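Side-chain contacts in C-glycoside 3-oxidase (PDB 7DVE), which oxidises the C3 hydroxyl of the sugar in C-glycosides such as isoorientin and mangiferin, using bound FAD and passing the electrons to oxygen: residues A116-S119 / G123-A126; A126-A131 / N488-G493. One frame throughout, in Å; residues are numbered along the deposited sequence.

Interaction 1: A116-S119 / G123-A126; sequences AFSS and GMAA. With FAD (flavin-adenine dinucleotide), chain C.
S118 and M124 meet through van der Waals contact rather than a hydrogen bond. The evidence is the pairing of S118 OG with M124 CG at 3.3 Å, backed by S118 CB against the carbonyl carbon of G123. The hydroxyl lies beside its own backbone N (chi1 -70°), a rotation that lays it alongside the methionine methylene while its hydrogen bond goes to G96 O.

The second group of contacts is polar and made to the cofactor. M124 N donates to FAD O2A (3.1 Å), bent to 136° at the hydrogen, and so grips one oxygen of the pyrophosphate. These residues belong to the FAD-binding part of a GMC oxidoreductase, where a loop after strand 116-117 leads into the short 3-10 segment 124-126, closed by A126 N to G123 O (3.0 Å). G123, with positive phi, lies against the adenosine ribose, its CA 3.2 Å from FAD O3B; a CB there would run into FAD O5B.

Van der Waals packing against the ribityl chain completes the contact. M124 CB sits 3.2 Å from FAD O2', and a bend at chi3 (39°) brings CE back to 3.3 Å from FAD C1', so the chain runs alongside the ribityl. Cutting M124 back to an alanine would probably open a gap between S118 and the ribityl chain, leaving FAD C1' without its methyl neighbour.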
ATOM      1  N   ALA A 116       7.162   6.781   5.733  1.00 48.05           N
ATOM      2  CA  ALA A 116       8.206   6.022   5.055  1.00 47.30           C
ATOM      3  C   ALA A 116       7.895   5.840   3.571  1.00 49.57           C
ATOM      4  O   ALA A 116       6.786   6.099   3.104  1.00 46.52           O
ATOM      5  CB  ALA A 116       8.424   4.661   5.726  1.00 45.61           C
ATOM      6  N   PHE A 117       8.921   5.395   2.835  1.00 49.07           N
ATOM      7  CA  PHE A 117       8.874   5.180   1.397  1.00 46.35           C
ATOM      8  C   PHE A 117       9.704   3.950   1.057  1.00 49.58           C
ATOM      9  O   PHE A 117      10.553   3.524   1.846  1.00 49.29           O
ATOM     10  CB  PHE A 117       9.438   6.366   0.606  1.00 50.05           C
ATOM     11  CG  PHE A 117       9.027   7.712   1.128  1.00 51.52           C
ATOM     12  CD1 PHE A 117       9.756   8.333   2.136  1.00 48.73           C
ATOM     13  CD2 PHE A 117       7.937   8.370   0.586  1.00 51.22           C
ATOM     14  CE1 PHE A 117       9.398   9.545   2.611  1.00 48.66           C
ATOM     15  CE2 PHE A 117       7.563   9.621   1.068  1.00 50.78           C
ATOM     16  CZ  PHE A 117       8.302  10.206   2.080  1.00 51.47           C
ATOM     17  N   SER A 118       9.478   3.412  -0.145  1.00 47.01           N
ATOM     18  CA  SER A 118      10.340   2.413  -0.779  1.00 50.02           C
ATOM     19  C   SER A 118      10.646   2.861  -2.204  1.00 49.79           C
ATOM     20  O   SER A 118       9.769   3.366  -2.901  1.00 52.18           O
ATOM     21  CB  SER A 118       9.693   1.008  -0.837  1.00 49.09           C
ATOM     22  OG  SER A 118       9.593   0.422   0.444  1.00 49.08           O
ATOM     23  N   SER A 119      11.880   2.656  -2.650  1.00 50.51           N
ATOM     24  CA  SER A 119      12.294   3.044  -4.001  1.00 53.64           C
ATOM     25  C   SER A 119      12.911   1.818  -4.663  1.00 55.39           C
ATOM     26  O   SER A 119      14.097   1.532  -4.458  1.00 55.81           O
ATOM     27  CB  SER A 119      13.275   4.205  -3.969  1.00 52.95           C
ATOM     28  OG  SER A 119      12.590   5.435  -3.787  1.00 54.38           O
ATOM     29  N   GLY A 123       7.756  -1.329  -5.687  1.00 52.22           N
ATOM     30  CA  GLY A 123       7.418  -0.399  -4.623  1.00 50.39           C
ATOM     31  C   GLY A 123       7.420  -1.085  -3.272  1.00 49.05           C
ATOM     32  O   GLY A 123       8.077  -2.117  -3.059  1.00 47.41           O
ATOM     33  N   MET A 124       6.619  -0.535  -2.355  1.00 44.79           N
ATOM     34  CA  MET A 124       6.494  -1.099  -1.017  1.00 45.24           C
ATOM     35  C   MET A 124       5.964  -2.534  -1.032  1.00 49.92           C
ATOM     36  O   MET A 124       6.206  -3.293  -0.078  1.00 46.66           O
ATOM     37  CB  MET A 124       5.586  -0.206  -0.186  1.00 46.43           C
ATOM     38  CG  MET A 124       6.357   0.661   0.747  1.00 51.30           C
ATOM     39  SD  MET A 124       5.418   1.894   1.670  1.00 57.35           S
ATOM     40  CE  MET A 124       3.983   1.005   2.042  1.00 49.99           C
ATOM     41  N   ALA A 125       5.270  -2.939  -2.108  1.00 47.95           N
ATOM     42  CA  ALA A 125       4.779  -4.306  -2.140  1.00 48.68           C
ATOM     43  C   ALA A 125       5.902  -5.321  -2.301  1.00 46.83           C
ATOM     44  O   ALA A 125       5.645  -6.517  -2.157  1.00 46.18           O
ATOM     45  CB  ALA A 125       3.739  -4.476  -3.257  1.00 49.62           C
ATOM     46  N   ALA A 126       7.133  -4.894  -2.593  1.00 46.05           N
ATOM     47  CA  ALA A 126       8.217  -5.863  -2.498  1.00 48.57           C
ATOM     48  C   ALA A 126       8.551  -6.211  -1.054  1.00 48.58           C
ATOM     49  O   ALA A 126       9.338  -7.140  -0.820  1.00 48.54           O
ATOM     50  CB  ALA A 126       9.470  -5.361  -3.196  1.00 47.46           C
TER
HETATM   51  PA  FAD C 801       4.230   2.132  -3.767  1.00 52.71           P
HETATM   52  O1A FAD C 801       5.014   3.034  -2.889  1.00 53.98           O
HETATM   53  O2A FAD C 801       3.987   0.738  -3.328  1.00 51.84           O
HETATM   54  O5B FAD C 801       5.041   2.198  -5.160  1.00 55.82           O
HETATM   55  C5B FAD C 801       5.293   3.472  -5.759  1.00 52.77           C
HETATM   56  C4B FAD C 801       6.539   3.404  -6.604  1.00 54.23           C
HETATM   57  O4B FAD C 801       6.663   4.719  -7.221  1.00 55.29           O
HETATM   58  C3B FAD C 801       7.797   3.237  -5.728  1.00 56.76           C
HETATM   59  O3B FAD C 801       8.553   2.119  -6.235  1.00 55.53           O
HETATM   60  C2B FAD C 801       8.533   4.558  -5.994  1.00 54.00           C
HETATM   61  O2B FAD C 801       9.951   4.380  -6.037  1.00 53.14           O
HETATM   62  C1B FAD C 801       8.057   4.931  -7.384  1.00 56.53           C
HETATM   63  N9A FAD C 801       8.285   6.397  -7.655  1.00 58.82           N
HETATM   64  C8A FAD C 801       7.862   7.345  -6.803  1.00 57.00           C
HETATM   65  N7A FAD C 801       8.190   8.541  -7.303  1.00 58.51           N
HETATM   66  C5A FAD C 801       8.824   8.347  -8.462  1.00 61.01           C
HETATM   67  C6A FAD C 801       9.332   9.216  -9.347  1.00 63.10           C
HETATM   68  N6A FAD C 801       9.212  10.508  -9.041  1.00 63.88           N
HETATM   69  N1A FAD C 801       9.929   8.819 -10.487  1.00 63.15           N
HETATM   70  C2A FAD C 801      10.014   7.448 -10.738  1.00 63.43           C
HETATM   71  N3A FAD C 801       9.462   6.553  -9.802  1.00 60.31           N
HETATM   72  C4A FAD C 801       8.880   7.021  -8.685  1.00 60.47           C
HETATM   73  N1  FAD C 801      -0.592  -2.655   2.678  1.00 46.90           N
HETATM   74  C2  FAD C 801      -1.753  -3.403   2.755  1.00 48.94           C
HETATM   75  O2  FAD C 801      -2.710  -3.049   2.076  1.00 47.44           O
HETATM   76  N3  FAD C 801      -1.821  -4.521   3.602  1.00 49.43           N
HETATM   77  C4  FAD C 801      -0.684  -4.915   4.342  1.00 46.34           C
HETATM   78  O4  FAD C 801      -0.748  -5.915   5.065  1.00 44.99           O
HETATM   79  C4X FAD C 801       0.475  -4.152   4.252  1.00 47.60           C
HETATM   80  N5  FAD C 801       1.584  -4.439   4.977  1.00 48.00           N
HETATM   81  C5X FAD C 801       2.738  -3.746   4.752  1.00 47.91           C
HETATM   82  C6  FAD C 801       3.938  -4.116   5.388  1.00 46.89           C
HETATM   83  C7  FAD C 801       5.140  -3.466   5.134  1.00 47.81           C
HETATM   84  C7M FAD C 801       6.446  -3.905   5.844  1.00 47.59           C
HETATM   85  C8  FAD C 801       5.161  -2.405   4.226  1.00 47.10           C
HETATM   86  C8M FAD C 801       6.485  -1.673   3.937  1.00 46.92           C
HETATM   87  C9  FAD C 801       3.971  -2.021   3.593  1.00 48.01           C
HETATM   88  C9A FAD C 801       2.754  -2.679   3.853  1.00 46.91           C
HETATM   89  N10 FAD C 801       1.600  -2.301   3.258  1.00 48.35           N
HETATM   90  C10 FAD C 801       0.496  -3.035   3.412  1.00 47.89           C
HETATM   91  C1' FAD C 801       1.494  -1.093   2.391  1.00 47.91           C
HETATM   92  C2' FAD C 801       1.591  -1.360   0.884  1.00 49.69           C
HETATM   93  O2' FAD C 801       2.927  -1.802   0.587  1.00 49.02           O
HETATM   94  C3' FAD C 801       1.205  -0.076   0.076  1.00 48.66           C
HETATM   95  O3' FAD C 801      -0.146   0.300   0.376  1.00 49.14           O
HETATM   96  C4' FAD C 801       1.252  -0.332  -1.432  1.00 50.60           C
HETATM   97  O4' FAD C 801       2.551  -0.769  -1.800  1.00 49.37           O
HETATM   98  C5' FAD C 801       0.923   0.971  -2.211  1.00 52.64           C
HETATM   99  O5' FAD C 801       1.180   0.792  -3.618  1.00 52.08           O
HETATM  100  P   FAD C 801       1.495   2.011  -4.635  1.00 53.84           P
HETATM  101  O1P FAD C 801       1.958   1.526  -5.963  1.00 54.13           O
HETATM  102  O2P FAD C 801       0.311   2.893  -4.558  1.00 54.87           O
HETATM  103  O3P FAD C 801       2.806   2.797  -4.102  1.00 54.12           O

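Interaction 2: A126-A131 / N488-G493; sequences AHWTGA and NPTLTG. With FAD (flavin-adenine dinucleotide), chain C.
W128 CZ3 approaches T490 OG1 obliquely at 3.6 Å, and A131 O lies 3.5 Å from N488 CB. These residues enclose the pyrimidine end of the isoalloxazine, where the loop 126-131 and helix 490-510 form the flavin site of this GMC oxidoreductase. A131 reads the ring edge with its backbone: its N donates to FAD O4 (2.9 Å), and its O accepts from FAD N3 (2.8 Å). T490 N, near the N-terminal end of helix 490-510, donates to FAD O2, a setting likely to favour negative charge at N1–C2=O2 of the reduced flavin. T490 OG1 also accepts from FAD O3' of the ribityl. T129 OG1 donates to FAD N5 (3.1 Å).

W128 and N488 approach from opposite sides of the flavin plane, N488 near the pyrimidine rim. W128 CB is 3.3 Å from FAD C9A, and FAD N1 lies at the indole edge; N488 CB is 3.2 Å from FAD N3, on the side near H444, the inferred proton acceptor.

Further out, Q344 OE1 bonds N488 ND2. With CG between the backbone N and carbonyl carbon (chi1 71°), the indole folds back to put G130 CA 3.6 Å above one face's centre; its NE1 bonds S213 O.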
ATOM      1  N   ALA A 126       7.133  -4.894  -2.593  1.00 46.05           N
ATOM      2  CA  ALA A 126       8.217  -5.863  -2.498  1.00 48.57           C
ATOM      3  C   ALA A 126       8.551  -6.211  -1.054  1.00 48.58           C
ATOM      4  O   ALA A 126       9.338  -7.140  -0.820  1.00 48.54           O
ATOM      5  CB  ALA A 126       9.470  -5.361  -3.196  1.00 47.46           C
ATOM      6  N   HIS A 127       7.939  -5.522  -0.091  1.00 44.92           N
ATOM      7  CA  HIS A 127       8.301  -5.645   1.312  1.00 48.72           C
ATOM      8  C   HIS A 127       7.110  -5.827   2.233  1.00 49.38           C
ATOM      9  O   HIS A 127       7.317  -5.954   3.446  1.00 51.19           O
ATOM     10  CB  HIS A 127       9.070  -4.393   1.790  1.00 47.83           C
ATOM     11  CG  HIS A 127      10.141  -3.946   0.855  1.00 48.09           C
ATOM     12  ND1 HIS A 127      11.409  -4.488   0.870  1.00 50.40           N
ATOM     13  CD2 HIS A 127      10.135  -3.027  -0.137  1.00 46.25           C
ATOM     14  CE1 HIS A 127      12.142  -3.912  -0.067  1.00 48.38           C
ATOM     15  NE2 HIS A 127      11.394  -3.017  -0.686  1.00 47.78           N
ATOM     16  N   TRP A 128       5.881  -5.793   1.715  1.00 46.75           N
ATOM     17  CA  TRP A 128       4.693  -5.698   2.551  1.00 48.07           C
ATOM     18  C   TRP A 128       4.324  -7.058   3.142  1.00 48.63           C
ATOM     19  O   TRP A 128       4.972  -8.075   2.878  1.00 47.77           O
ATOM     20  CB  TRP A 128       3.527  -5.105   1.760  1.00 45.31           C
ATOM     21  CG  TRP A 128       2.923  -5.983   0.686  1.00 48.59           C
ATOM     22  CD1 TRP A 128       3.540  -6.987  -0.029  1.00 46.81           C
ATOM     23  CD2 TRP A 128       1.576  -5.921   0.200  1.00 48.17           C
ATOM     24  NE1 TRP A 128       2.659  -7.532  -0.945  1.00 47.91           N
ATOM     25  CE2 TRP A 128       1.445  -6.908  -0.817  1.00 49.57           C
ATOM     26  CE3 TRP A 128       0.470  -5.134   0.520  1.00 46.11           C
ATOM     27  CZ2 TRP A 128       0.245  -7.120  -1.508  1.00 48.71           C
ATOM     28  CZ3 TRP A 128      -0.723  -5.351  -0.173  1.00 49.46           C
ATOM     29  CH2 TRP A 128      -0.824  -6.335  -1.168  1.00 47.03           C
ATOM     30  N   THR A 129       3.261  -7.075   3.967  1.00 47.54           N
ATOM     31  CA  THR A 129       2.744  -8.310   4.561  1.00 47.64           C
ATOM     32  C   THR A 129       1.350  -8.669   4.047  1.00 46.91           C
ATOM     33  O   THR A 129       0.609  -9.392   4.723  1.00 46.81           O
ATOM     34  CB  THR A 129       2.728  -8.229   6.089  1.00 45.75           C
ATOM     35  OG1 THR A 129       1.943  -7.113   6.483  1.00 46.02           O
ATOM     36  CG2 THR A 129       4.134  -8.110   6.663  1.00 47.63           C
ATOM     37  N   GLY A 130       0.968  -8.129   2.891  1.00 47.30           N
ATOM     38  CA  GLY A 130      -0.018  -8.713   1.998  1.00 47.01           C
ATOM     39  C   GLY A 130      -1.460  -8.791   2.462  1.00 48.02           C
ATOM     40  O   GLY A 130      -2.236  -9.480   1.801  1.00 46.16           O
ATOM     41  N   ALA A 131      -1.868  -8.118   3.546  1.00 44.41           N
ATOM     42  CA  ALA A 131      -3.252  -8.243   4.003  1.00 46.08           C
ATOM     43  C   ALA A 131      -4.198  -7.378   3.152  1.00 51.05           C
ATOM     44  O   ALA A 131      -3.948  -6.177   2.955  1.00 49.01           O
ATOM     45  CB  ALA A 131      -3.363  -7.878   5.478  1.00 43.13           C
ATOM     46  N   ASN A 488      -6.511  -2.068   5.572  1.00 50.74           N
ATOM     47  CA  ASN A 488      -5.316  -1.921   4.759  1.00 49.86           C
ATOM     48  C   ASN A 488      -5.744  -1.451   3.372  1.00 49.40           C
ATOM     49  O   ASN A 488      -6.712  -1.984   2.813  1.00 47.93           O
ATOM     50  CB  ASN A 488      -4.535  -3.232   4.712  1.00 47.68           C
ATOM     51  CG  ASN A 488      -4.604  -3.986   6.038  1.00 50.80           C
ATOM     52  OD1 ASN A 488      -5.669  -4.465   6.424  1.00 52.52           O
ATOM     53  ND2 ASN A 488      -3.479  -4.079   6.748  1.00 48.89           N
ATOM     54  N   PRO A 489      -5.125  -0.408   2.833  1.00 51.78           N
ATOM     55  CA  PRO A 489      -5.730   0.291   1.689  1.00 51.18           C
ATOM     56  C   PRO A 489      -5.412  -0.277   0.320  1.00 49.01           C
ATOM     57  O   PRO A 489      -6.088   0.086  -0.649  1.00 50.12           O
ATOM     58  CB  PRO A 489      -5.156   1.706   1.815  1.00 46.94           C
ATOM     59  CG  PRO A 489      -3.817   1.473   2.406  1.00 49.40           C
ATOM     60  CD  PRO A 489      -3.998   0.348   3.407  1.00 46.93           C
ATOM     61  N   THR A 490      -4.393  -1.130   0.202  1.00 47.20           N
ATOM     62  CA  THR A 490      -3.872  -1.456  -1.121  1.00 48.14           C
ATOM     63  C   THR A 490      -4.951  -2.051  -2.030  1.00 50.83           C
ATOM     64  O   THR A 490      -5.085  -1.641  -3.187  1.00 50.83           O
ATOM     65  CB  THR A 490      -2.680  -2.405  -1.013  1.00 51.22           C
ATOM     66  OG1 THR A 490      -1.830  -1.980   0.054  1.00 50.09           O
ATOM     67  CG2 THR A 490      -1.871  -2.355  -2.322  1.00 52.51           C
ATOM     68  N   LEU A 491      -5.715  -3.034  -1.542  1.00 50.95           N
ATOM     69  CA  LEU A 491      -6.745  -3.622  -2.394  1.00 50.69           C
ATOM     70  C   LEU A 491      -7.662  -2.542  -2.949  1.00 54.27           C
ATOM     71  O   LEU A 491      -8.037  -2.584  -4.130  1.00 50.79           O
ATOM     72  CB  LEU A 491      -7.571  -4.656  -1.634  1.00 48.80           C
ATOM     73  CG  LEU A 491      -8.706  -5.303  -2.478  1.00 53.30           C
ATOM     74  CD1 LEU A 491      -8.206  -5.866  -3.818  1.00 49.35           C
ATOM     75  CD2 LEU A 491      -9.380  -6.431  -1.716  1.00 51.89           C
ATOM     76  N   THR A 492      -8.011  -1.550  -2.113  1.00 49.96           N
ATOM     77  CA  THR A 492      -8.922  -0.501  -2.562  1.00 52.52           C
ATOM     78  C   THR A 492      -8.263   0.412  -3.590  1.00 53.62           C
ATOM     79  O   THR A 492      -8.891   0.770  -4.602  1.00 52.76           O
ATOM     80  CB  THR A 492      -9.425   0.317  -1.375  1.00 52.58           C
ATOM     81  OG1 THR A 492     -10.116  -0.558  -0.478  1.00 51.25           O
ATOM     82  CG2 THR A 492     -10.395   1.389  -1.872  1.00 51.66           C
ATOM     83  N   GLY A 493      -7.008   0.813  -3.334  1.00 52.80           N
ATOM     84  CA  GLY A 493      -6.256   1.576  -4.323  1.00 52.68           C
ATOM     85  C   GLY A 493      -6.157   0.865  -5.663  1.00 52.98           C
ATOM     86  O   GLY A 493      -6.363   1.479  -6.713  1.00 54.84           O
TER
HETATM   87  PA  FAD C 801       4.230   2.132  -3.767  1.00 52.71           P
HETATM   88  O1A FAD C 801       5.014   3.034  -2.889  1.00 53.98           O
HETATM   89  O2A FAD C 801       3.987   0.738  -3.328  1.00 51.84           O
HETATM   90  O5B FAD C 801       5.041   2.198  -5.160  1.00 55.82           O
HETATM   91  C5B FAD C 801       5.293   3.472  -5.759  1.00 52.77           C
HETATM   92  C4B FAD C 801       6.539   3.404  -6.604  1.00 54.23           C
HETATM   93  O4B FAD C 801       6.663   4.719  -7.221  1.00 55.29           O
HETATM   94  C3B FAD C 801       7.797   3.237  -5.728  1.00 56.76           C
HETATM   95  O3B FAD C 801       8.553   2.119  -6.235  1.00 55.53           O
HETATM   96  C2B FAD C 801       8.533   4.558  -5.994  1.00 54.00           C
HETATM   97  O2B FAD C 801       9.951   4.380  -6.037  1.00 53.14           O
HETATM   98  C1B FAD C 801       8.057   4.931  -7.384  1.00 56.53           C
HETATM   99  N9A FAD C 801       8.285   6.397  -7.655  1.00 58.82           N
HETATM  100  C8A FAD C 801       7.862   7.345  -6.803  1.00 57.00           C
HETATM  101  N7A FAD C 801       8.190   8.541  -7.303  1.00 58.51           N
HETATM  102  C5A FAD C 801       8.824   8.347  -8.462  1.00 61.01           C
HETATM  103  C6A FAD C 801       9.332   9.216  -9.347  1.00 63.10           C
HETATM  104  N6A FAD C 801       9.212  10.508  -9.041  1.00 63.88           N
HETATM  105  N1A FAD C 801       9.929   8.819 -10.487  1.00 63.15           N
HETATM  106  C2A FAD C 801      10.014   7.448 -10.738  1.00 63.43           C
HETATM  107  N3A FAD C 801       9.462   6.553  -9.802  1.00 60.31           N
HETATM  108  C4A FAD C 801       8.880   7.021  -8.685  1.00 60.47           C
HETATM  109  N1  FAD C 801      -0.592  -2.655   2.678  1.00 46.90           N
HETATM  110  C2  FAD C 801      -1.753  -3.403   2.755  1.00 48.94           C
HETATM  111  O2  FAD C 801      -2.710  -3.049   2.076  1.00 47.44           O
HETATM  112  N3  FAD C 801      -1.821  -4.521   3.602  1.00 49.43           N
HETATM  113  C4  FAD C 801      -0.684  -4.915   4.342  1.00 46.34           C
HETATM  114  O4  FAD C 801      -0.748  -5.915   5.065  1.00 44.99           O
HETATM  115  C4X FAD C 801       0.475  -4.152   4.252  1.00 47.60           C
HETATM  116  N5  FAD C 801       1.584  -4.439   4.977  1.00 48.00           N
HETATM  117  C5X FAD C 801       2.738  -3.746   4.752  1.00 47.91           C
HETATM  118  C6  FAD C 801       3.938  -4.116   5.388  1.00 46.89           C
HETATM  119  C7  FAD C 801       5.140  -3.466   5.134  1.00 47.81           C
HETATM  120  C7M FAD C 801       6.446  -3.905   5.844  1.00 47.59           C
HETATM  121  C8  FAD C 801       5.161  -2.405   4.226  1.00 47.10           C
HETATM  122  C8M FAD C 801       6.485  -1.673   3.937  1.00 46.92           C
HETATM  123  C9  FAD C 801       3.971  -2.021   3.593  1.00 48.01           C
HETATM  124  C9A FAD C 801       2.754  -2.679   3.853  1.00 46.91           C
HETATM  125  N10 FAD C 801       1.600  -2.301   3.258  1.00 48.35           N
HETATM  126  C10 FAD C 801       0.496  -3.035   3.412  1.00 47.89           C
HETATM  127  C1' FAD C 801       1.494  -1.093   2.391  1.00 47.91           C
HETATM  128  C2' FAD C 801       1.591  -1.360   0.884  1.00 49.69           C
HETATM  129  O2' FAD C 801       2.927  -1.802   0.587  1.00 49.02           O
HETATM  130  C3' FAD C 801       1.205  -0.076   0.076  1.00 48.66           C
HETATM  131  O3' FAD C 801      -0.146   0.300   0.376  1.00 49.14           O
HETATM  132  C4' FAD C 801       1.252  -0.332  -1.432  1.00 50.60           C
HETATM  133  O4' FAD C 801       2.551  -0.769  -1.800  1.00 49.37           O
HETATM  134  C5' FAD C 801       0.923   0.971  -2.211  1.00 52.64           C
HETATM  135  O5' FAD C 801       1.180   0.792  -3.618  1.00 52.08           O
HETATM  136  P   FAD C 801       1.495   2.011  -4.635  1.00 53.84           P
HETATM  137  O1P FAD C 801       1.958   1.526  -5.963  1.00 54.13           O
HETATM  138  O2P FAD C 801       0.311   2.893  -4.558  1.00 54.87           O
HETATM  139  O3P FAD C 801       2.806   2.797  -4.102  1.00 54.12           O

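How the interactions relate
Following the chain from the N terminus, strand 116-117 runs into 118-119, and interaction 1 closes a tight loop of three intervening residues when 123-126 returns to it. The chain then passes straight into interaction 2, since A126 ends one contact and begins the other. From 131 a long excursion of 356 residues, carrying three strands of the parallel sheet and the antiparallel sheet of eight strands, is closed by 488-493. The two loops thus follow end to end, neither nested nor crossed. Their centres lie 11 Å apart, bridged by S118 OG packing 3.5 Å from H127 CD2 and by FAD, whose ribose and pyrophosphate lie at interaction 1, flavin at interaction 2, and ribityl between, touching both.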